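Local atomic coordinates of protein yciO (PDB entry 1K7J), a protein that is of unknown function but belongs to the SUA5 family and may bind double-stranded RNA, as that family is thought to. Residues Met1-Pro9 with Glu165-Gly174; Gly95-Gly103 with Pro181-Asp189. One frame throughout, in Å; residues are numbered along the deposited sequence.

Interaction 1 of 2, residues Met1-Pro9 with Glu165-Gly174; sequences MSQFFYIHP and EKQVDLIIHG
The CD1 methyl of Leu-170 sits over the centre of the Phe-5 ring, a CH-pi contact of 3.6 Å to the centroid, where strand 3-6 pairs in parallel with strand 170-173 at one margin of the mixed sheet in this YrdC-like fold. Just past the strand, Ile-7 CD1 meets Ile-172 CG2, whose side chain is on the same face as Leu-170. Phe-4 and Tyr-6 point to the other face and form an aromatic cluster with His-173. The Phe-4 ring swings back over the neighbouring strand because its CG lies opposite the backbone N (chi1 -165°); its CE2 then rests 3.6 Å from Ile-171 CG2, and its CZ reaches the edge of the imidazole. Tyr-6 brings CD1 above one face of that imidazole, the two planes standing 42° apart. An alanine in place of Phe-4 is likely to leave Ile-171 CG2 and the edge of His-173 without their aromatic neighbour, opening a gap under helix 157-164.

Beneath the side chains runs a regular parallel ladder in which Phe-5 gives its N-H to Ile-171 O, and Phe-5 O accepts His-173 N at 2.7 Å. Gln-3 O is gripped twice, by Ile-171 N at 3.0 Å and by Ser-2 OG at 2.9 Å, from opposite faces of its plane. Farther out, helix 14-25 lies against Phe-5, Ile-7 and Leu-170, while Asp-169 OD2 is fixed by Val-29 N and a salt bridge to Arg-52. The carbonyl O of Asp-169 accepts Gln-3 N from above its plane and also a water, which donates a second hydrogen to Gln-3 OE1.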
loop_
_atom_site.group_PDB
_atom_site.type_symbol
_atom_site.label_atom_id
_atom_site.label_comp_id
_atom_site.label_asym_id
_atom_site.label_seq_id
_atom_site.Cartn_x
_atom_site.Cartn_y
_atom_site.Cartn_z
HETATM N N MSE A 1 12.822 -16.825 -10.787
HETATM C CA MSE A 1 12.425 -15.554 -11.458
HETATM C C MSE A 1 10.962 -15.240 -11.149
HETATM O O MSE A 1 10.127 -16.140 -11.064
HETATM C CB MSE A 1 12.613 -15.674 -12.973
HETATM C CG MSE A 1 12.980 -14.361 -13.661
HETATM SE SE MSE A 1 14.890 -13.997 -13.592
HETATM C CE MSE A 1 15.144 -13.953 -11.686
ATOM N N SER A 2 10.656 -13.957 -10.984
ATOM C CA SER A 2 9.296 -13.533 -10.681
ATOM C C SER A 2 8.311 -13.910 -11.778
ATOM O O SER A 2 8.653 -13.915 -12.961
ATOM C CB SER A 2 9.253 -12.014 -10.490
ATOM O OG SER A 2 7.927 -11.560 -10.271
ATOM N N GLN A 3 7.090 -14.244 -11.377
ATOM C CA GLN A 3 6.050 -14.541 -12.347
ATOM C C GLN A 3 5.601 -13.163 -12.822
ATOM O O GLN A 3 5.820 -12.166 -12.128
ATOM C CB GLN A 3 4.894 -15.295 -11.691
ATOM C CG GLN A 3 5.127 -16.795 -11.602
ATOM C CD GLN A 3 3.972 -17.531 -10.953
ATOM O OE1 GLN A 3 3.916 -17.674 -9.732
ATOM N NE2 GLN A 3 3.035 -17.993 -11.770
ATOM N N PHE A 4 4.985 -13.099 -13.998
ATOM C CA PHE A 4 4.544 -11.826 -14.563
ATOM C C PHE A 4 3.137 -11.999 -15.138
ATOM O O PHE A 4 2.939 -12.739 -16.104
ATOM C CB PHE A 4 5.538 -11.398 -15.657
ATOM C CG PHE A 4 5.417 -9.959 -16.081
ATOM C CD1 PHE A 4 4.718 -9.612 -17.232
ATOM C CD2 PHE A 4 6.018 -8.949 -15.336
ATOM C CE1 PHE A 4 4.625 -8.279 -17.638
ATOM C CE2 PHE A 4 5.929 -7.614 -15.733
ATOM C CZ PHE A 4 5.232 -7.279 -16.885
ATOM N N PHE A 5 2.164 -11.322 -14.532
ATOM C CA PHE A 5 0.772 -11.414 -14.970
ATOM C C PHE A 5 0.290 -10.159 -15.676
ATOM O O PHE A 5 0.497 -9.052 -15.190
ATOM C CB PHE A 5 -0.180 -11.616 -13.783
ATOM C CG PHE A 5 -0.054 -12.940 -13.083
ATOM C CD1 PHE A 5 0.770 -13.949 -13.568
ATOM C CD2 PHE A 5 -0.784 -13.173 -11.921
ATOM C CE1 PHE A 5 0.863 -15.172 -12.900
ATOM C CE2 PHE A 5 -0.698 -14.386 -11.249
ATOM C CZ PHE A 5 0.128 -15.388 -11.740
ATOM N N TYR A 6 -0.374 -10.337 -16.811
ATOM C CA TYR A 6 -0.952 -9.214 -17.536
ATOM C C TYR A 6 -2.411 -9.215 -17.117
ATOM O O TYR A 6 -3.179 -10.079 -17.537
ATOM C CB TYR A 6 -0.857 -9.431 -19.042
ATOM C CG TYR A 6 0.500 -9.135 -19.621
ATOM C CD1 TYR A 6 0.890 -7.824 -19.899
ATOM C CD2 TYR A 6 1.394 -10.164 -19.904
ATOM C CE1 TYR A 6 2.137 -7.547 -20.450
ATOM C CE2 TYR A 6 2.644 -9.899 -20.452
ATOM C CZ TYR A 6 3.007 -8.590 -20.725
ATOM O OH TYR A 6 4.234 -8.332 -21.288
ATOM N N ILE A 7 -2.795 -8.261 -16.275
ATOM C CA ILE A 7 -4.175 -8.189 -15.816
ATOM C C ILE A 7 -4.853 -6.915 -16.316
ATOM O O ILE A 7 -4.305 -5.820 -16.192
ATOM C CB ILE A 7 -4.243 -8.246 -14.268
ATOM C CG1 ILE A 7 -3.593 -9.544 -13.773
ATOM C CG2 ILE A 7 -5.691 -8.158 -13.797
ATOM C CD1 ILE A 7 -3.682 -9.759 -12.267
ATOM N N HIS A 8 -6.039 -7.068 -16.901
ATOM C CA HIS A 8 -6.794 -5.924 -17.408
ATOM C C HIS A 8 -7.051 -4.994 -16.225
ATOM O O HIS A 8 -7.625 -5.401 -15.222
ATOM C CB HIS A 8 -8.111 -6.408 -18.017
ATOM C CG HIS A 8 -7.926 -7.271 -19.227
ATOM N ND1 HIS A 8 -8.895 -8.140 -19.679
ATOM C CD2 HIS A 8 -6.884 -7.392 -20.082
ATOM C CE1 HIS A 8 -8.457 -8.761 -20.759
ATOM N NE2 HIS A 8 -7.240 -8.326 -21.026
ATOM N N PRO A 9 -6.625 -3.726 -16.332
ATOM C CA PRO A 9 -6.812 -2.763 -15.240
ATOM C C PRO A 9 -8.233 -2.304 -14.946
ATOM O O PRO A 9 -8.537 -1.913 -13.814
ATOM C CB PRO A 9 -5.906 -1.611 -15.652
ATOM C CG PRO A 9 -6.045 -1.617 -17.137
ATOM C CD PRO A 9 -5.937 -3.095 -17.473
ATOM N N GLU A 165 12.697 -8.476 -11.128
ATOM C CA GLU A 165 12.245 -9.842 -11.358
ATOM C C GLU A 165 13.036 -10.905 -10.593
ATOM O O GLU A 165 12.570 -12.033 -10.444
ATOM C CB GLU A 165 12.224 -10.159 -12.854
ATOM C CG GLU A 165 13.573 -10.334 -13.504
ATOM C CD GLU A 165 13.439 -10.553 -14.997
ATOM O OE1 GLU A 165 12.485 -11.252 -15.404
ATOM O OE2 GLU A 165 14.279 -10.037 -15.762
ATOM N N LYS A 166 14.219 -10.550 -10.099
ATOM C CA LYS A 166 15.027 -11.498 -9.333
ATOM C C LYS A 166 14.795 -11.338 -7.834
ATOM O O LYS A 166 15.270 -12.150 -7.039
ATOM C CB LYS A 166 16.524 -11.299 -9.606
ATOM C CG LYS A 166 16.950 -11.466 -11.050
ATOM C CD LYS A 166 18.471 -11.529 -11.173
ATOM C CE LYS A 166 19.135 -10.265 -10.642
ATOM N NZ LYS A 166 20.625 -10.331 -10.738
ATOM N N GLN A 167 14.056 -10.301 -7.446
ATOM C CA GLN A 167 13.818 -10.041 -6.029
ATOM C C GLN A 167 12.385 -10.192 -5.527
ATOM O O GLN A 167 12.149 -10.180 -4.318
ATOM C CB GLN A 167 14.334 -8.644 -5.675
ATOM C CG GLN A 167 15.792 -8.422 -6.047
ATOM C CD GLN A 167 16.704 -9.518 -5.525
ATOM O OE1 GLN A 167 16.740 -9.798 -4.325
ATOM N NE2 GLN A 167 17.449 -10.144 -6.429
ATOM N N VAL A 168 11.429 -10.325 -6.441
ATOM C CA VAL A 168 10.037 -10.495 -6.042
ATOM C C VAL A 168 9.472 -11.766 -6.666
ATOM O O VAL A 168 10.052 -12.321 -7.600
ATOM C CB VAL A 168 9.173 -9.277 -6.446
ATOM C CG1 VAL A 168 9.699 -8.024 -5.759
ATOM C CG2 VAL A 168 9.176 -9.103 -7.955
ATOM N N ASP A 169 8.337 -12.222 -6.151
ATOM C CA ASP A 169 7.728 -13.455 -6.628
ATOM C C ASP A 169 6.681 -13.274 -7.721
ATOM O O ASP A 169 6.425 -14.187 -8.509
ATOM C CB ASP A 169 7.142 -14.201 -5.431
ATOM C CG ASP A 169 8.168 -14.400 -4.331
ATOM O OD1 ASP A 169 9.250 -14.951 -4.632
ATOM O OD2 ASP A 169 7.907 -14.003 -3.178
ATOM N N LEU A 170 6.080 -12.093 -7.770
ATOM C CA LEU A 170 5.078 -11.804 -8.780
ATOM C C LEU A 170 5.027 -10.321 -9.068
ATOM O O LEU A 170 5.162 -9.499 -8.165
ATOM C CB LEU A 170 3.688 -12.253 -8.315
ATOM C CG LEU A 170 2.523 -11.796 -9.208
ATOM C CD1 LEU A 170 2.609 -12.487 -10.564
ATOM C CD2 LEU A 170 1.196 -12.110 -8.531
ATOM N N ILE A 171 4.856 -9.988 -10.340
ATOM C CA ILE A 171 4.714 -8.608 -10.757
ATOM C C ILE A 171 3.445 -8.590 -11.586
ATOM O O ILE A 171 3.321 -9.336 -12.560
ATOM C CB ILE A 171 5.886 -8.127 -11.627
ATOM C CG1 ILE A 171 7.166 -8.071 -10.788
ATOM C CG2 ILE A 171 5.564 -6.748 -12.208
ATOM C CD1 ILE A 171 8.422 -7.757 -11.589
ATOM N N ILE A 172 2.486 -7.772 -11.171
ATOM C CA ILE A 172 1.236 -7.657 -11.902
ATOM C C ILE A 172 1.303 -6.429 -12.787
ATOM O O ILE A 172 1.417 -5.310 -12.298
ATOM C CB ILE A 172 0.023 -7.509 -10.952
ATOM C CG1 ILE A 172 -0.172 -8.793 -10.145
ATOM C CG2 ILE A 172 -1.234 -7.195 -11.757
ATOM C CD1 ILE A 172 -1.245 -8.685 -9.071
ATOM N N HIS A 173 1.262 -6.655 -14.093
ATOM C CA HIS A 173 1.276 -5.578 -15.067
ATOM C C HIS A 173 -0.150 -5.041 -15.110
ATOM O O HIS A 173 -1.068 -5.740 -15.544
ATOM C CB HIS A 173 1.681 -6.138 -16.435
ATOM C CG HIS A 173 1.692 -5.128 -17.542
ATOM N ND1 HIS A 173 0.610 -4.324 -17.831
ATOM C CD2 HIS A 173 2.636 -4.838 -18.468
ATOM C CE1 HIS A 173 0.887 -3.584 -18.890
ATOM N NE2 HIS A 173 2.109 -3.877 -19.297
ATOM N N GLY A 174 -0.338 -3.812 -14.637
ATOM C CA GLY A 174 -1.658 -3.210 -14.637
ATOM C C GLY A 174 -1.653 -1.911 -15.415
ATOM O O GLY A 174 -2.427 -0.999 -15.128
HETATM O O HOH W 1 9.410 -12.218 -14.848
HETATM O O HOH W 2 5.988 -16.887 -8.072
#

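Interaction 2 of 2, residues Gly95-Gly103 with Pro181-Asp189; sequences GNYTFILKG and PTTVIDLTD
Asp-186, packed against Ile-100 of the neighbouring strand, has its carboxylate oxygen OD1 gripped by two groups: Thr-188 OG1 donates to it at 2.6 Å on the syn side, and Thr-188 N at 2.8 Å, closing an Asx turn where strand 183-186 ends. With CG opposite the backbone N (chi1 -177°), the carboxylate can face the chain two residues on, while OD2 forms a salt bridge with Arg-116, whose guanidinium also bonds Thr-188 OG1. This network would hold the carboxylate against rotation and probably favours its charged form.

At the other end of the contact the hydroxyls of Thr-98 and Thr-182 meet, OG1 to OG1 at 2.8 Å, the two side chains crossing at about a right angle. Arg-122 touches both threonines, and a sulfate ion, probably from the crystallisation liquor, lies about 4 Å from the Thr-182 side chain.

Between these polar ends the strands zip together through their backbones, Thr-98 giving its N-H to Thr-183 O and taking that of Ile-185, and Ile-100 bonding Ile-185 O and Leu-187 N in the same alternation. Ile-100 CG1 crosses to Val-184 CG1 at 3.8 Å on the face that carries Thr-98. On the other face the Phe-99 ring runs alongside Ile-185 and brings CD1 to 3.7 Å from Leu-187 CD1, with Met-89 of helix 83-90 packed against both Phe-99 and Leu-187. Tyr-97 CD1 leans on Thr-183 CB at 3.7 Å; farther along the ring, its OH bonds Asp-201 O, and Phe-205 meets it edge-to-face. Two parallel neighbours brought together from distant parts of the chain, flanked by the antiparallel strands 118-122 and 193-196, thus build one wing of the mixed sheet of the YrdC-like fold.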
loop_
_atom_site.group_PDB
_atom_site.type_symbol
_atom_site.label_atom_id
_atom_site.label_comp_id
_atom_site.label_asym_id
_atom_site.label_seq_id
_atom_site.Cartn_x
_atom_site.Cartn_y
_atom_site.Cartn_z
ATOM N N GLY A 95 -8.469 6.108 -2.572
ATOM C CA GLY A 95 -7.366 6.570 -3.394
ATOM C C GLY A 95 -6.666 7.861 -3.023
ATOM O O GLY A 95 -7.146 8.637 -2.193
ATOM N N ASN A 96 -5.494 8.043 -3.628
ATOM C CA ASN A 96 -4.659 9.240 -3.497
ATOM C C ASN A 96 -4.036 9.608 -2.158
ATOM O O ASN A 96 -3.207 10.517 -2.108
ATOM C CB ASN A 96 -5.436 10.460 -4.004
ATOM C CG ASN A 96 -6.009 10.250 -5.389
ATOM O OD1 ASN A 96 -5.490 9.453 -6.174
ATOM N ND2 ASN A 96 -7.075 10.975 -5.703
ATOM N N TYR A 97 -4.409 8.911 -1.091
ATOM C CA TYR A 97 -3.897 9.236 0.238
ATOM C C TYR A 97 -3.435 8.059 1.082
ATOM O O TYR A 97 -3.920 6.936 0.940
ATOM C CB TYR A 97 -4.981 9.923 1.071
ATOM C CG TYR A 97 -5.495 11.238 0.554
ATOM C CD1 TYR A 97 -4.788 12.419 0.777
ATOM C CD2 TYR A 97 -6.722 11.312 -0.103
ATOM C CE1 TYR A 97 -5.297 13.648 0.368
ATOM C CE2 TYR A 97 -7.240 12.531 -0.519
ATOM C CZ TYR A 97 -6.525 13.695 -0.276
ATOM O OH TYR A 97 -7.054 14.904 -0.648
ATOM N N THR A 98 -2.501 8.356 1.978
ATOM C CA THR A 98 -2.010 7.405 2.963
ATOM C C THR A 98 -2.189 8.191 4.258
ATOM O O THR A 98 -1.709 9.321 4.378
ATOM C CB THR A 98 -0.526 7.070 2.788
ATOM O OG1 THR A 98 -0.340 6.376 1.552
ATOM C CG2 THR A 98 -0.048 6.182 3.935
ATOM N N PHE A 99 -2.898 7.611 5.216
ATOM C CA PHE A 99 -3.145 8.292 6.479
ATOM C C PHE A 99 -2.372 7.626 7.603
ATOM O O PHE A 99 -2.510 6.426 7.825
ATOM C CB PHE A 99 -4.643 8.266 6.794
ATOM C CG PHE A 99 -5.497 8.913 5.737
ATOM C CD1 PHE A 99 -5.473 10.292 5.556
ATOM C CD2 PHE A 99 -6.323 8.140 4.920
ATOM C CE1 PHE A 99 -6.259 10.898 4.574
ATOM C CE2 PHE A 99 -7.115 8.738 3.936
ATOM C CZ PHE A 99 -7.079 10.122 3.765
ATOM N N ILE A 100 -1.554 8.397 8.308
ATOM C CA ILE A 100 -0.784 7.834 9.409
ATOM C C ILE A 100 -1.631 7.860 10.674
ATOM O O ILE A 100 -2.089 8.919 11.108
ATOM C CB ILE A 100 0.523 8.615 9.656
ATOM C CG1 ILE A 100 1.324 8.716 8.355
ATOM C CG2 ILE A 100 1.342 7.922 10.741
ATOM C CD1 ILE A 100 1.539 7.397 7.651
ATOM N N LEU A 101 -1.837 6.681 11.251
ATOM C CA LEU A 101 -2.634 6.523 12.461
ATOM C C LEU A 101 -1.992 5.480 13.367
ATOM O O LEU A 101 -1.073 4.771 12.963
ATOM C CB LEU A 101 -4.047 6.056 12.093
ATOM C CG LEU A 101 -4.905 7.044 11.299
ATOM C CD1 LEU A 101 -5.940 6.292 10.484
ATOM C CD2 LEU A 101 -5.564 8.030 12.254
ATOM N N LYS A 102 -2.469 5.395 14.602
ATOM C CA LYS A 102 -1.945 4.395 15.517
ATOM C C LYS A 102 -2.604 3.069 15.158
ATOM O O LYS A 102 -3.818 3.010 14.951
ATOM C CB LYS A 102 -2.271 4.767 16.964
ATOM C CG LYS A 102 -1.555 6.018 17.446
ATOM C CD LYS A 102 -1.793 6.263 18.927
ATOM C CE LYS A 102 -1.262 5.117 19.775
ATOM N NZ LYS A 102 -1.467 5.363 21.235
ATOM N N GLY A 103 -1.804 2.010 15.081
ATOM C CA GLY A 103 -2.340 0.703 14.741
ATOM C C GLY A 103 -2.963 -0.008 15.926
ATOM O O GLY A 103 -2.527 0.165 17.064
ATOM N N PRO A 181 3.354 9.873 -6.009
ATOM C CA PRO A 181 2.902 9.009 -4.912
ATOM C C PRO A 181 1.687 9.589 -4.199
ATOM O O PRO A 181 1.220 10.679 -4.534
ATOM C CB PRO A 181 4.127 8.947 -4.010
ATOM C CG PRO A 181 4.676 10.339 -4.139
ATOM C CD PRO A 181 4.588 10.589 -5.637
ATOM N N THR A 182 1.165 8.854 -3.224
ATOM C CA THR A 182 0.017 9.332 -2.467
ATOM C C THR A 182 0.409 10.528 -1.608
ATOM O O THR A 182 1.587 10.740 -1.301
ATOM C CB THR A 182 -0.518 8.276 -1.478
ATOM O OG1 THR A 182 0.527 7.921 -0.565
ATOM C CG2 THR A 182 -1.014 7.039 -2.202
ATOM N N THR A 183 -0.588 11.317 -1.235
ATOM C CA THR A 183 -0.346 12.427 -0.335
ATOM C C THR A 183 -0.428 11.748 1.024
ATOM O O THR A 183 -1.376 11.003 1.297
ATOM C CB THR A 183 -1.433 13.494 -0.468
ATOM O OG1 THR A 183 -1.198 14.238 -1.668
ATOM C CG2 THR A 183 -1.427 14.435 0.737
ATOM N N VAL A 184 0.578 11.970 1.860
ATOM C CA VAL A 184 0.603 11.349 3.176
ATOM C C VAL A 184 0.224 12.370 4.237
ATOM O O VAL A 184 0.858 13.418 4.358
ATOM C CB VAL A 184 2.004 10.775 3.488
ATOM C CG1 VAL A 184 2.004 10.099 4.851
ATOM C CG2 VAL A 184 2.408 9.783 2.405
ATOM N N ILE A 185 -0.824 12.058 4.991
ATOM C CA ILE A 185 -1.309 12.935 6.048
ATOM C C ILE A 185 -1.233 12.208 7.383
ATOM O O ILE A 185 -1.754 11.103 7.516
ATOM C CB ILE A 185 -2.790 13.323 5.834
ATOM C CG1 ILE A 185 -2.996 13.931 4.443
ATOM C CG2 ILE A 185 -3.225 14.309 6.921
ATOM C CD1 ILE A 185 -2.275 15.241 4.221
ATOM N N ASP A 186 -0.575 12.815 8.362
ATOM C CA ASP A 186 -0.496 12.219 9.691
ATOM C C ASP A 186 -1.716 12.782 10.414
ATOM O O ASP A 186 -1.856 14.000 10.542
ATOM C CB ASP A 186 0.783 12.653 10.407
ATOM C CG ASP A 186 0.941 11.992 11.769
ATOM O OD1 ASP A 186 -0.067 11.872 12.498
ATOM O OD2 ASP A 186 2.077 11.603 12.118
ATOM N N LEU A 187 -2.602 11.904 10.870
ATOM C CA LEU A 187 -3.822 12.333 11.546
ATOM C C LEU A 187 -3.797 12.172 13.060
ATOM O O LEU A 187 -4.804 12.420 13.726
ATOM C CB LEU A 187 -5.026 11.573 10.977
ATOM C CG LEU A 187 -5.377 11.820 9.507
ATOM C CD1 LEU A 187 -6.526 10.906 9.089
ATOM C CD2 LEU A 187 -5.757 13.283 9.310
ATOM N N THR A 188 -2.661 11.767 13.612
ATOM C CA THR A 188 -2.574 11.583 15.057
ATOM C C THR A 188 -2.619 12.926 15.788
ATOM O O THR A 188 -2.352 13.977 15.200
ATOM C CB THR A 188 -1.295 10.813 15.455
ATOM O OG1 THR A 188 -0.135 11.559 15.070
ATOM C CG2 THR A 188 -1.267 9.443 14.775
ATOM N N ASP A 189 -2.973 12.876 17.070
ATOM C CA ASP A 189 -3.078 14.071 17.908
ATOM C C ASP A 189 -4.087 15.072 17.348
ATOM O O ASP A 189 -4.037 16.262 17.671
ATOM C CB ASP A 189 -1.707 14.739 18.054
ATOM C CG ASP A 189 -0.697 13.846 18.748
ATOM O OD1 ASP A 189 -1.013 13.337 19.845
ATOM O OD2 ASP A 189 0.411 13.655 18.203
#

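The chain starts in residues 1-9, which pair with 165-174, closing interaction 1 around a loop of 155 residues. Within that span the chain lays down 95-103, the first half of interaction 2, whose partner 181-189 follows soon after 165-174. The two closures therefore cross instead of nesting: the segments alternate along the chain. Both are parallel strand pairings in a single mixed sheet, yet their centres lie about 27 Å apart, on opposite sides of the chain's centre. Interaction 1 adds the N-terminal strand 3-6 as the outermost strand beside 170-173, while interaction 2 joins strands 97-102 and 183-186 beside the other margin, strand 193-196.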